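Local coordinates for Ice-binding protein (Flavobacteriaceae bacterium, PDB 5UYT) that probably binds ice and restrains its growth, serving a cold-dwelling Antarctic bacterium as a multi-domain antifreeze protein, at residues T225-N230 and L277-A282; T239-D244 and T253-D258; T263-S266 and S271-Q274; V390-G395 and G400-T405. One frame throughout, in Å; residues are numbered along the deposited sequence. Where two conformers were deposited one is given.

In the fold
Following the chain from the N terminus, strand 224-228 is the first element used and later meets helix 270-288, so contact 1 closes a wide loop. Two shorter closures fall within that loop, one after the other: contact 2, where the loop after strand 252-253 folds back on strand 240-242, and contact 3, where strand 264-265 meets the start of the same helix. Contact 4 comes afterwards in series, joining strands 390-392 and 397-404, the latter a parallel neighbour of strand 224-228. No loops cross. Contacts 1 and 3 fix the helix along the beta-helix, while contacts 2 and 4 pack its interior.

Contact 1: residues T225-N230 and L277-A282; sequences TIFSGN and LDLNNA
Leu-279 reaches off its helix and sets CD2 against the rim of the Phe-227 ring, 3.8 Å from Phe-227 CD2 and close to the ring plane, so the methyl meets the edge of the aromatic and not its face. Both side chains leave the backbone alongside the carbonyl carbon, with CG anti to N (chi1 176° in Phe-227), and they run past each other in opposite directions. This is the dense part of the contact: Leu-403 touches both residues, the helix adds Ala-275 and Ala-276 to the phenylalanine, and Tyr-224 meets its ring edge-to-face. Such a long helix lying along one side of a right-handed beta-helix belongs to the ice-binding-like fold; here the side-chain contact is apolar, and no hydrogen bond crosses between the segments. Packing thins toward Gly-229, whose N stays 4.4 Å from Leu-279 CD2. The looser side faces away from the helix: just before the glycine, Ser-228 points away, and its OG accepts the N-H of Asn-230 at 2.9 Å in an ST turn while also bonding Gly-407 O. On the helix, Leu-277, Asn-280 and Asn-281 are exposed to solvent.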
loop_
_atom_site.group_PDB
_atom_site.type_symbol
_atom_site.label_atom_id
_atom_site.label_comp_id
_atom_site.label_asym_id
_atom_site.label_seq_id
_atom_site.Cartn_x
_atom_site.Cartn_y
_atom_site.Cartn_z
ATOM N N THR A 225 -26.484 5.026 3.181
ATOM C CA THR A 225 -25.248 5.484 3.723
ATOM C C THR A 225 -25.013 4.904 5.113
ATOM O O THR A 225 -23.862 4.666 5.483
ATOM C CB THR A 225 -25.241 7.020 3.730
ATOM O OG1 THR A 225 -25.463 7.466 2.384
ATOM C CG2 THR A 225 -23.909 7.585 4.249
ATOM N N ILE A 226 -26.073 4.762 5.917
ATOM C CA ILE A 226 -25.972 4.158 7.254
ATOM C C ILE A 226 -27.116 3.151 7.320
ATOM O O ILE A 226 -28.298 3.543 7.184
ATOM C CB ILE A 226 -26.166 5.200 8.382
ATOM C CG1 ILE A 226 -25.200 6.380 8.208
ATOM C CG2 ILE A 226 -26.015 4.553 9.760
ATOM C CD1 ILE A 226 -23.746 6.074 8.498
ATOM N N PHE A 227 -26.785 1.882 7.494
ATOM C CA PHE A 227 -27.814 0.842 7.415
ATOM C C PHE A 227 -27.476 -0.361 8.270
ATOM O O PHE A 227 -26.336 -0.847 8.234
ATOM C CB PHE A 227 -28.036 0.410 5.951
ATOM C CG PHE A 227 -29.013 -0.733 5.808
ATOM C CD1 PHE A 227 -30.381 -0.501 5.874
ATOM C CD2 PHE A 227 -28.572 -2.051 5.635
ATOM C CE1 PHE A 227 -31.300 -1.562 5.750
ATOM C CE2 PHE A 227 -29.490 -3.111 5.522
ATOM C CZ PHE A 227 -30.857 -2.858 5.578
ATOM N N SER A 228 -28.470 -0.847 9.025
ATOM C CA SER A 228 -28.351 -2.153 9.704
ATOM C C SER A 228 -29.376 -3.141 9.165
ATOM O O SER A 228 -30.564 -2.806 9.028
ATOM C CB SER A 228 -28.547 -2.056 11.232
ATOM O OG SER A 228 -28.389 -3.383 11.790
ATOM N N GLY A 229 -28.930 -4.357 8.875
ATOM C CA GLY A 229 -29.890 -5.448 8.624
ATOM C C GLY A 229 -30.698 -5.841 9.850
ATOM O O GLY A 229 -31.785 -6.460 9.725
ATOM N N ASN A 230 -30.184 -5.548 11.049
ATOM C CA ASN A 230 -30.859 -5.997 12.289
ATOM C C ASN A 230 -30.305 -5.246 13.499
ATOM O O ASN A 230 -29.159 -5.495 13.901
ATOM C CB ASN A 230 -30.677 -7.521 12.481
ATOM C CG ASN A 230 -31.503 -8.086 13.620
ATOM O OD1 ASN A 230 -31.847 -7.402 14.573
ATOM N ND2 ASN A 230 -31.846 -9.347 13.507
ATOM N N LEU A 277 -31.086 -7.901 2.102
ATOM C CA LEU A 277 -30.714 -9.037 1.227
ATOM C C LEU A 277 -29.439 -8.704 0.454
ATOM O O LEU A 277 -28.499 -9.504 0.365
ATOM C CB LEU A 277 -31.864 -9.382 0.261
ATOM C CG LEU A 277 -33.115 -9.972 0.927
ATOM C CD1 LEU A 277 -34.248 -10.192 -0.090
ATOM C CD2 LEU A 277 -32.821 -11.322 1.607
ATOM N N ASP A 278 -29.399 -7.496 -0.079
ATOM C CA ASP A 278 -28.282 -7.079 -0.905
ATOM C C ASP A 278 -27.007 -6.894 -0.079
ATOM O O ASP A 278 -25.920 -7.203 -0.555
ATOM C CB ASP A 278 -28.628 -5.814 -1.665
ATOM C CG ASP A 278 -29.610 -6.085 -2.776
ATOM O OD1 ASP A 278 -29.775 -7.267 -3.125
ATOM O OD2 ASP A 278 -30.203 -5.134 -3.301
ATOM N N LEU A 279 -27.166 -6.438 1.160
ATOM C CA LEU A 279 -26.023 -6.332 2.082
ATOM C C LEU A 279 -25.439 -7.718 2.371
ATOM O O LEU A 279 -24.221 -7.889 2.320
ATOM C CB LEU A 279 -26.426 -5.660 3.395
ATOM C CG LEU A 279 -25.325 -5.495 4.448
ATOM C CD1 LEU A 279 -24.231 -4.578 3.907
ATOM C CD2 LEU A 279 -25.930 -4.848 5.693
ATOM N N ASN A 280 -26.283 -8.708 2.675
ATOM C CA ASN A 280 -25.774 -10.055 2.901
ATOM C C ASN A 280 -25.052 -10.602 1.679
ATOM O O ASN A 280 -24.005 -11.255 1.814
ATOM C CB ASN A 280 -26.902 -11.036 3.283
ATOM C CG ASN A 280 -27.481 -10.736 4.643
ATOM O OD1 ASN A 280 -26.952 -9.903 5.380
ATOM N ND2 ASN A 280 -28.589 -11.380 4.972
ATOM N N ASN A 281 -25.603 -10.348 0.492
ATOM C CA ASN A 281 -24.956 -10.845 -0.735
ATOM C C ASN A 281 -23.556 -10.226 -0.905
ATOM O O ASN A 281 -22.592 -10.947 -1.226
ATOM C CB ASN A 281 -25.780 -10.573 -1.986
ATOM C CG ASN A 281 -27.100 -11.339 -2.030
ATOM O OD1 ASN A 281 -27.239 -12.432 -1.482
ATOM N ND2 ASN A 281 -28.080 -10.757 -2.730
ATOM N N ALA A 282 -23.450 -8.916 -0.677
ATOM C CA ALA A 282 -22.174 -8.209 -0.803
ATOM C C ALA A 282 -21.155 -8.720 0.236
ATOM O O ALA A 282 -19.972 -8.919 -0.088
ATOM C CB ALA A 282 -22.372 -6.698 -0.671
#

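Contact 2: residues T239-D244 and T253-D258; sequences TYVTGD and TGFQAD
Phe-255 offers a single ring atom, CE1, to two methyl groups of the facing segment. Thr-239 CG2 and Val-241 CG2 each lie 4.0 Å from Phe-255 CE1, and both approach the ring at a slant. Their torsions explain how Thr-239, just ahead of strand 240-242, and Val-241 within it present one methyl each. In Thr-239 the methyl stands anti to the backbone N while the hydroxyl takes the place beside N (chi1 -77°); carbon is thus turned to the ring, and OG1 is left to bond Asn-235 OD1 and the N-H of Ile-414. Val-241 has the other choice: CG1 lies anti to N and CG2, the branch beside N, does the touching. The phenylalanine leaves its own backbone with CG anti to the carbonyl carbon (chi1 -68°), which swings the ring from the loop toward the strand; Leu-233 and Asn-235 also pack on it.

The polar part of the contact runs entirely through water. One molecule donates to Thr-239 O at 2.9 Å and accepts from the backbone N-H of Gln-256. A second accepts from Thr-239 N and donates to Gln-256 OE1 at 2.7 Å, so the amide end of the glutamine is engaged as well as its backbone. Both polar backbone atoms of Thr-239 are therefore bridged to the loop without any direct bond between the segments. Strand 252-253 lies at the margin of its sheet, and a large aromatic folded from the following loop over inward-pointing residues helps close the interior at the end coil of this right-handed beta-helix.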
loop_
_atom_site.group_PDB
_atom_site.type_symbol
_atom_site.label_atom_id
_atom_site.label_comp_id
_atom_site.label_asym_id
_atom_site.label_seq_id
_atom_site.Cartn_x
_atom_site.Cartn_y
_atom_site.Cartn_z
ATOM N N THR A 239 -26.230 15.878 12.831
ATOM C CA THR A 239 -25.653 14.947 11.866
ATOM C C THR A 239 -26.238 15.280 10.524
ATOM O O THR A 239 -27.457 15.585 10.435
ATOM C CB THR A 239 -26.017 13.515 12.293
ATOM O OG1 THR A 239 -25.159 13.162 13.384
ATOM C CG2 THR A 239 -25.849 12.514 11.149
ATOM N N TYR A 240 -25.401 15.216 9.479
ATOM C CA TYR A 240 -25.897 15.383 8.089
ATOM C C TYR A 240 -25.540 14.136 7.263
ATOM O O TYR A 240 -24.457 13.570 7.440
ATOM C CB TYR A 240 -25.233 16.570 7.414
ATOM C CG TYR A 240 -25.847 17.866 7.909
ATOM C CD1 TYR A 240 -26.853 18.511 7.179
ATOM C CD2 TYR A 240 -25.443 18.414 9.129
ATOM C CE1 TYR A 240 -27.446 19.681 7.687
ATOM C CE2 TYR A 240 -26.025 19.559 9.629
ATOM C CZ TYR A 240 -27.011 20.184 8.894
ATOM O OH TYR A 240 -27.524 21.357 9.435
ATOM N N VAL A 241 -26.465 13.697 6.418
ATOM C CA VAL A 241 -26.249 12.496 5.614
ATOM C C VAL A 241 -26.677 12.783 4.178
ATOM O O VAL A 241 -27.721 13.433 3.963
ATOM C CB VAL A 241 -27.106 11.300 6.154
ATOM C CG1 VAL A 241 -26.933 10.071 5.240
ATOM C CG2 VAL A 241 -26.670 10.940 7.580
ATOM N N THR A 242 -25.887 12.311 3.195
ATOM C CA THR A 242 -26.389 12.230 1.828
ATOM C C THR A 242 -26.550 10.733 1.546
ATOM O O THR A 242 -25.584 9.958 1.667
ATOM C CB THR A 242 -25.420 12.868 0.826
ATOM O OG1 THR A 242 -25.254 14.247 1.193
ATOM C CG2 THR A 242 -25.989 12.765 -0.609
ATOM N N GLY A 243 -27.776 10.358 1.237
ATOM C CA GLY A 243 -28.186 8.962 0.994
ATOM C C GLY A 243 -29.194 8.544 2.048
ATOM O O GLY A 243 -29.619 9.372 2.869
ATOM N N ASP A 244 -29.611 7.275 2.001
ATOM C CA ASP A 244 -30.705 6.819 2.893
ATOM C C ASP A 244 -30.156 6.257 4.190
ATOM O O ASP A 244 -28.992 5.835 4.240
ATOM C CB ASP A 244 -31.552 5.725 2.215
ATOM C CG ASP A 244 -32.567 6.271 1.193
ATOM O OD1 ASP A 244 -32.414 7.398 0.675
ATOM O OD2 ASP A 244 -33.516 5.531 0.834
ATOM N N THR A 253 -34.055 6.307 14.846
ATOM C CA THR A 253 -34.442 7.607 15.481
ATOM C C THR A 253 -33.246 8.535 15.490
ATOM O O THR A 253 -32.105 8.107 15.281
ATOM C CB THR A 253 -34.934 7.444 16.953
ATOM O OG1 THR A 253 -33.835 6.987 17.765
ATOM C CG2 THR A 253 -36.081 6.449 17.050
ATOM N N GLY A 254 -33.487 9.809 15.758
ATOM C CA GLY A 254 -32.417 10.763 15.949
ATOM C C GLY A 254 -31.914 11.479 14.703
ATOM O O GLY A 254 -31.187 12.475 14.824
ATOM N N PHE A 255 -32.261 10.971 13.507
ATOM C CA PHE A 255 -31.897 11.680 12.272
ATOM C C PHE A 255 -32.970 12.719 11.941
ATOM O O PHE A 255 -34.161 12.426 11.984
ATOM C CB PHE A 255 -31.766 10.710 11.102
ATOM C CG PHE A 255 -30.598 9.773 11.239
ATOM C CD1 PHE A 255 -29.364 10.140 10.723
ATOM C CD2 PHE A 255 -30.713 8.592 11.949
ATOM C CE1 PHE A 255 -28.229 9.324 10.896
ATOM C CE2 PHE A 255 -29.601 7.748 12.108
ATOM C CZ PHE A 255 -28.342 8.123 11.581
ATOM N N GLN A 256 -32.530 13.933 11.628
ATOM C CA GLN A 256 -33.455 15.028 11.328
ATOM C C GLN A 256 -33.615 15.096 9.837
ATOM O O GLN A 256 -32.588 15.178 9.085
ATOM C CB GLN A 256 -32.919 16.340 11.902
ATOM C CG GLN A 256 -32.805 16.278 13.424
ATOM C CD GLN A 256 -32.148 17.534 13.995
ATOM O OE1 GLN A 256 -30.957 17.831 13.739
ATOM N NE2 GLN A 256 -32.912 18.283 14.777
ATOM N N ALA A 257 -34.868 15.005 9.387
ATOM C CA ALA A 257 -35.161 14.843 7.947
ATOM C C ALA A 257 -34.502 15.942 7.135
ATOM O O ALA A 257 -33.982 15.685 6.051
ATOM C CB ALA A 257 -36.668 14.857 7.674
ATOM N N ASP A 258 -34.533 17.169 7.626
ATOM C CA ASP A 258 -33.977 18.250 6.788
ATOM C C ASP A 258 -32.442 18.213 6.682
ATOM O O ASP A 258 -31.866 18.962 5.892
ATOM C CB ASP A 258 -34.455 19.620 7.320
ATOM C CG ASP A 258 -35.933 19.875 7.061
ATOM O OD1 ASP A 258 -36.578 19.090 6.347
ATOM O OD2 ASP A 258 -36.459 20.869 7.615
HETATM O O HOH W 1 -29.675 14.140 11.559
HETATM O O HOH W 2 -29.113 15.851 13.659
#

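Contact 3: residues T263-S266 and S271-Q274; sequences TIHS and STAQ
His-265 packs along two neighbouring residues of the helix, touching them by van der Waals contact at both ends. Thr-272 CG2 lies 3.7 Å from His-265 CB, near the root of the imidazole, while Ser-271 approaches the far end of the ring: its OG is 3.4 Å from His-265 CE1. The threonine methyl can reach the strand because the hydroxyl takes the position between the backbone N and the carbonyl carbon (chi1 67°), leaving CG2 anti to the carbonyl carbon and directed at the histidine. From its own segment, Thr-263 CG2 covers one face of the imidazole, 3.8 Å above the plane and offset toward the rim, and Tyr-224 meets the ring with the two planes about 30° apart.

Polar bonding is supplied from outside the two segments. Each imidazole nitrogen has a carboxylate: ND1 bonds Asp-269 OD2, just ahead of the helix, and NE2 bonds Asp-244 OD2 on the adjoining strand. Two anionic partners fix the rotation of the ring and are likely to favour its doubly protonated, cationic form. With a leucine in its place, both aspartates would probably lose their shared mate, and the turn leading into the helix would be less firmly tied to the strand. The helix hydroxyls are held too, Ser-271 OG by Tyr-224 OH, and Thr-272 OG1 by Asn-248 OD1 and by the N-H of Asp-269. This polar network, with the histidine and threonine buried, anchors the N-terminal end of the long helix that flanks the right-handed beta-helix of ice-binding-like proteins.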
loop_
_atom_site.group_PDB
_atom_site.type_symbol
_atom_site.label_atom_id
_atom_site.label_comp_id
_atom_site.label_asym_id
_atom_site.label_seq_id
_atom_site.Cartn_x
_atom_site.Cartn_y
_atom_site.Cartn_z
ATOM N N THR A 263 -33.675 9.518 2.150
ATOM C CA THR A 263 -34.864 9.133 2.922
ATOM C C THR A 263 -34.483 8.463 4.213
ATOM O O THR A 263 -33.677 7.518 4.197
ATOM C CB THR A 263 -35.740 8.171 2.097
ATOM O OG1 THR A 263 -36.182 8.870 0.926
ATOM C CG2 THR A 263 -36.993 7.715 2.903
ATOM N N ILE A 264 -35.095 8.922 5.313
ATOM C CA ILE A 264 -34.951 8.193 6.597
ATOM C C ILE A 264 -36.062 7.158 6.641
ATOM O O ILE A 264 -37.257 7.525 6.521
ATOM C CB ILE A 264 -35.127 9.135 7.808
ATOM C CG1 ILE A 264 -34.032 10.217 7.832
ATOM C CG2 ILE A 264 -35.195 8.357 9.135
ATOM C CD1 ILE A 264 -34.437 11.437 8.688
ATOM N N HIS A 265 -35.701 5.882 6.791
ATOM C CA HIS A 265 -36.685 4.826 6.934
ATOM C C HIS A 265 -36.849 4.628 8.429
ATOM O O HIS A 265 -36.014 3.945 9.058
ATOM C CB HIS A 265 -36.211 3.563 6.208
ATOM C CG HIS A 265 -35.934 3.798 4.752
ATOM N ND1 HIS A 265 -36.814 3.415 3.756
ATOM C CD2 HIS A 265 -34.901 4.421 4.129
ATOM C CE1 HIS A 265 -36.320 3.765 2.577
ATOM N NE2 HIS A 265 -35.164 4.387 2.777
ATOM N N SER A 266 -37.884 5.246 9.011
ATOM C CA SER A 266 -38.033 5.254 10.502
ATOM C C SER A 266 -38.292 3.859 11.070
ATOM O O SER A 266 -38.009 3.576 12.232
ATOM C CB SER A 266 -39.196 6.160 10.936
ATOM O OG SER A 266 -38.834 7.497 10.631
ATOM N N SER A 271 -38.005 -1.266 1.192
ATOM C CA SER A 271 -36.656 -0.816 0.851
ATOM C C SER A 271 -35.596 -1.378 1.814
ATOM O O SER A 271 -34.545 -1.841 1.370
ATOM C CB SER A 271 -36.584 0.718 0.815
ATOM O OG SER A 271 -35.248 1.151 0.628
ATOM N N THR A 272 -35.856 -1.322 3.125
ATOM C CA THR A 272 -34.895 -1.886 4.085
ATOM C C THR A 272 -34.791 -3.417 3.913
ATOM O O THR A 272 -33.723 -3.975 4.116
ATOM C CB THR A 272 -35.201 -1.525 5.561
ATOM O OG1 THR A 272 -36.421 -2.147 5.976
ATOM C CG2 THR A 272 -35.276 0.005 5.752
ATOM N N ALA A 273 -35.901 -4.083 3.551
ATOM C CA ALA A 273 -35.872 -5.532 3.356
ATOM C C ALA A 273 -34.969 -5.899 2.179
ATOM O O ALA A 273 -34.156 -6.840 2.281
ATOM C CB ALA A 273 -37.294 -6.113 3.189
ATOM N N GLN A 274 -35.076 -5.139 1.088
ATOM C CA GLN A 274 -34.273 -5.387 -0.111
ATOM C C GLN A 274 -32.814 -5.035 0.132
ATOM O O GLN A 274 -31.897 -5.756 -0.329
ATOM C CB GLN A 274 -34.817 -4.626 -1.333
ATOM C CG GLN A 274 -34.047 -4.915 -2.630
ATOM C CD GLN A 274 -34.153 -6.368 -3.083
ATOM O OE1 GLN A 274 -35.210 -6.979 -3.017
ATOM N NE2 GLN A 274 -33.049 -6.920 -3.562
#

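Contact 4: residues V390-G395 and G400-T405; sequences VIINTG and GRVLST
Val-390 and Val-402 pass each other in opposite directions with their CG1 methyls in touch, Val-390 CG1 to Val-402 CG1 being 3.8 Å. This is the start of a purely apolar set of contacts. In both residues CG1 lies anti to the backbone N, so the same branch is used from each side. The other branch of the first valine, CG2, rests on Ser-404 CB at 3.9 Å; what it meets is the carbon of the serine, whose hydroxyl bonds the N-H of Ser-406. Ile-392 completes the group: in the conformer described here its extended chain (chi2 178°) comes tip to tip with Val-402, bringing CD1 within 3.9 Å of Val-402 CB. As a second conformer was modelled for this isoleucine, that last contact is the less certain of the three. Val-402 thus fits between the two residues of the facing strand.

Hydrogen bonding takes no part across the contact, and the strand axes stay 9.2 Å apart although the segments run nearly antiparallel, at 159°. Each strand bonds to its neighbours in the adjoining coils instead: Val-390 to Gly-408 and Ser-410, Val-402 to Thr-225 and Phe-227. On the outer side Arg-401 is tied down separately, giving NE to Tyr-224 O and NH1 to Ser-382 OG. Two walls made by successive strands, linked through residues 393-399 and the corner at Gly-400 and sealed by beta-branched residues pointing inward, are what one expects of the hydrophobic interior of a right-handed beta-helix.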
loop_
_atom_site.group_PDB
_atom_site.type_symbol
_atom_site.label_atom_id
_atom_site.label_comp_id
_atom_site.label_asym_id
_atom_site.label_seq_id
_atom_site.Cartn_x
_atom_site.Cartn_y
_atom_site.Cartn_z
ATOM N N VAL A 390 -22.204 -1.095 16.019
ATOM C CA VAL A 390 -21.418 -0.089 15.339
ATOM C C VAL A 390 -21.549 1.216 16.122
ATOM O O VAL A 390 -22.670 1.598 16.518
ATOM C CB VAL A 390 -21.904 0.101 13.878
ATOM C CG1 VAL A 390 -21.161 1.237 13.164
ATOM C CG2 VAL A 390 -21.806 -1.221 13.108
ATOM N N ILE A 391 -20.418 1.881 16.355
ATOM C CA ILE A 391 -20.439 3.230 16.945
ATOM C C ILE A 391 -19.674 4.162 16.028
ATOM O O ILE A 391 -18.529 3.857 15.647
ATOM C CB ILE A 391 -19.772 3.257 18.337
ATOM C CG1 ILE A 391 -20.487 2.298 19.269
ATOM C CG2 ILE A 391 -19.771 4.695 18.914
ATOM C CD1 ILE A 391 -19.768 2.120 20.606
ATOM N N ILE A 392 -20.283 5.291 15.675
ATOM C CA ILE A 392 -19.598 6.290 14.860
ATOM C C ILE A 392 -19.624 7.576 15.673
ATOM O O ILE A 392 -20.688 8.168 15.925
ATOM C CB ILE A 392 -20.238 6.511 13.482
ATOM C CG1 ILE A 392 -20.595 5.171 12.817
ATOM C CG2 ILE A 392 -19.271 7.325 12.610
ATOM C CD1 ILE A 392 -21.266 5.298 11.470
ATOM N N ASN A 393 -18.436 7.943 16.150
ATOM C CA ASN A 393 -18.298 8.995 17.180
ATOM C C ASN A 393 -18.273 10.410 16.659
ATOM O O ASN A 393 -18.229 10.641 15.449
ATOM C CB ASN A 393 -17.008 8.691 18.020
ATOM C CG ASN A 393 -17.198 7.506 18.977
ATOM O OD1 ASN A 393 -17.913 7.626 20.003
ATOM N ND2 ASN A 393 -16.612 6.341 18.634
ATOM N N THR A 394 -18.328 11.361 17.591
ATOM C CA THR A 394 -18.425 12.774 17.257
ATOM C C THR A 394 -17.495 13.204 16.113
ATOM O O THR A 394 -16.294 12.988 16.180
ATOM C CB THR A 394 -18.027 13.582 18.488
ATOM O OG1 THR A 394 -18.937 13.248 19.568
ATOM C CG2 THR A 394 -18.111 15.110 18.182
ATOM N N GLY A 395 -18.058 13.850 15.092
ATOM C CA GLY A 395 -17.237 14.561 14.152
ATOM C C GLY A 395 -16.703 13.676 13.034
ATOM O O GLY A 395 -16.048 14.183 12.131
ATOM N N GLY A 400 -18.590 7.422 1.646
ATOM C CA GLY A 400 -18.841 5.986 1.449
ATOM C C GLY A 400 -20.064 5.623 2.273
ATOM O O GLY A 400 -21.044 6.324 2.245
ATOM N N ARG A 401 -20.004 4.504 3.003
ATOM C CA ARG A 401 -21.164 4.057 3.779
ATOM C C ARG A 401 -20.725 3.171 4.913
ATOM O O ARG A 401 -19.671 2.569 4.853
ATOM C CB ARG A 401 -22.249 3.357 2.929
ATOM C CG ARG A 401 -21.760 2.363 1.910
ATOM C CD ARG A 401 -22.889 1.924 0.939
ATOM N NE ARG A 401 -23.281 2.907 -0.096
ATOM C CZ ARG A 401 -22.537 3.251 -1.150
ATOM N NH1 ARG A 401 -21.291 2.731 -1.360
ATOM N NH2 ARG A 401 -23.021 4.113 -2.045
ATOM N N VAL A 402 -21.549 3.099 5.956
ATOM C CA VAL A 402 -21.268 2.163 7.041
ATOM C C VAL A 402 -22.506 1.284 7.232
ATOM O O VAL A 402 -23.602 1.798 7.473
ATOM C CB VAL A 402 -20.988 2.930 8.330
ATOM C CG1 VAL A 402 -20.815 1.927 9.456
ATOM C CG2 VAL A 402 -19.712 3.789 8.172
ATOM N N LEU A 403 -22.321 -0.026 7.067
ATOM C CA LEU A 403 -23.403 -0.980 6.969
ATOM C C LEU A 403 -23.075 -2.102 7.952
ATOM O O LEU A 403 -21.908 -2.371 8.176
ATOM C CB LEU A 403 -23.489 -1.579 5.539
ATOM C CG LEU A 403 -23.328 -0.530 4.411
ATOM C CD1 LEU A 403 -23.229 -1.251 3.092
ATOM C CD2 LEU A 403 -24.574 0.342 4.368
ATOM N N SER A 404 -24.084 -2.722 8.552
ATOM C CA SER A 404 -23.842 -3.945 9.318
ATOM C C SER A 404 -24.944 -4.910 9.012
ATOM O O SER A 404 -26.132 -4.532 8.993
ATOM C CB SER A 404 -23.813 -3.738 10.846
ATOM O OG SER A 404 -23.576 -5.023 11.462
ATOM N N THR A 405 -24.559 -6.160 8.815
ATOM C CA THR A 405 -25.537 -7.212 8.571
ATOM C C THR A 405 -26.395 -7.434 9.794
ATOM O O THR A 405 -27.570 -7.866 9.699
ATOM C CB THR A 405 -24.851 -8.536 8.239
ATOM O OG1 THR A 405 -24.070 -8.947 9.369
ATOM C CG2 THR A 405 -24.004 -8.401 7.009
#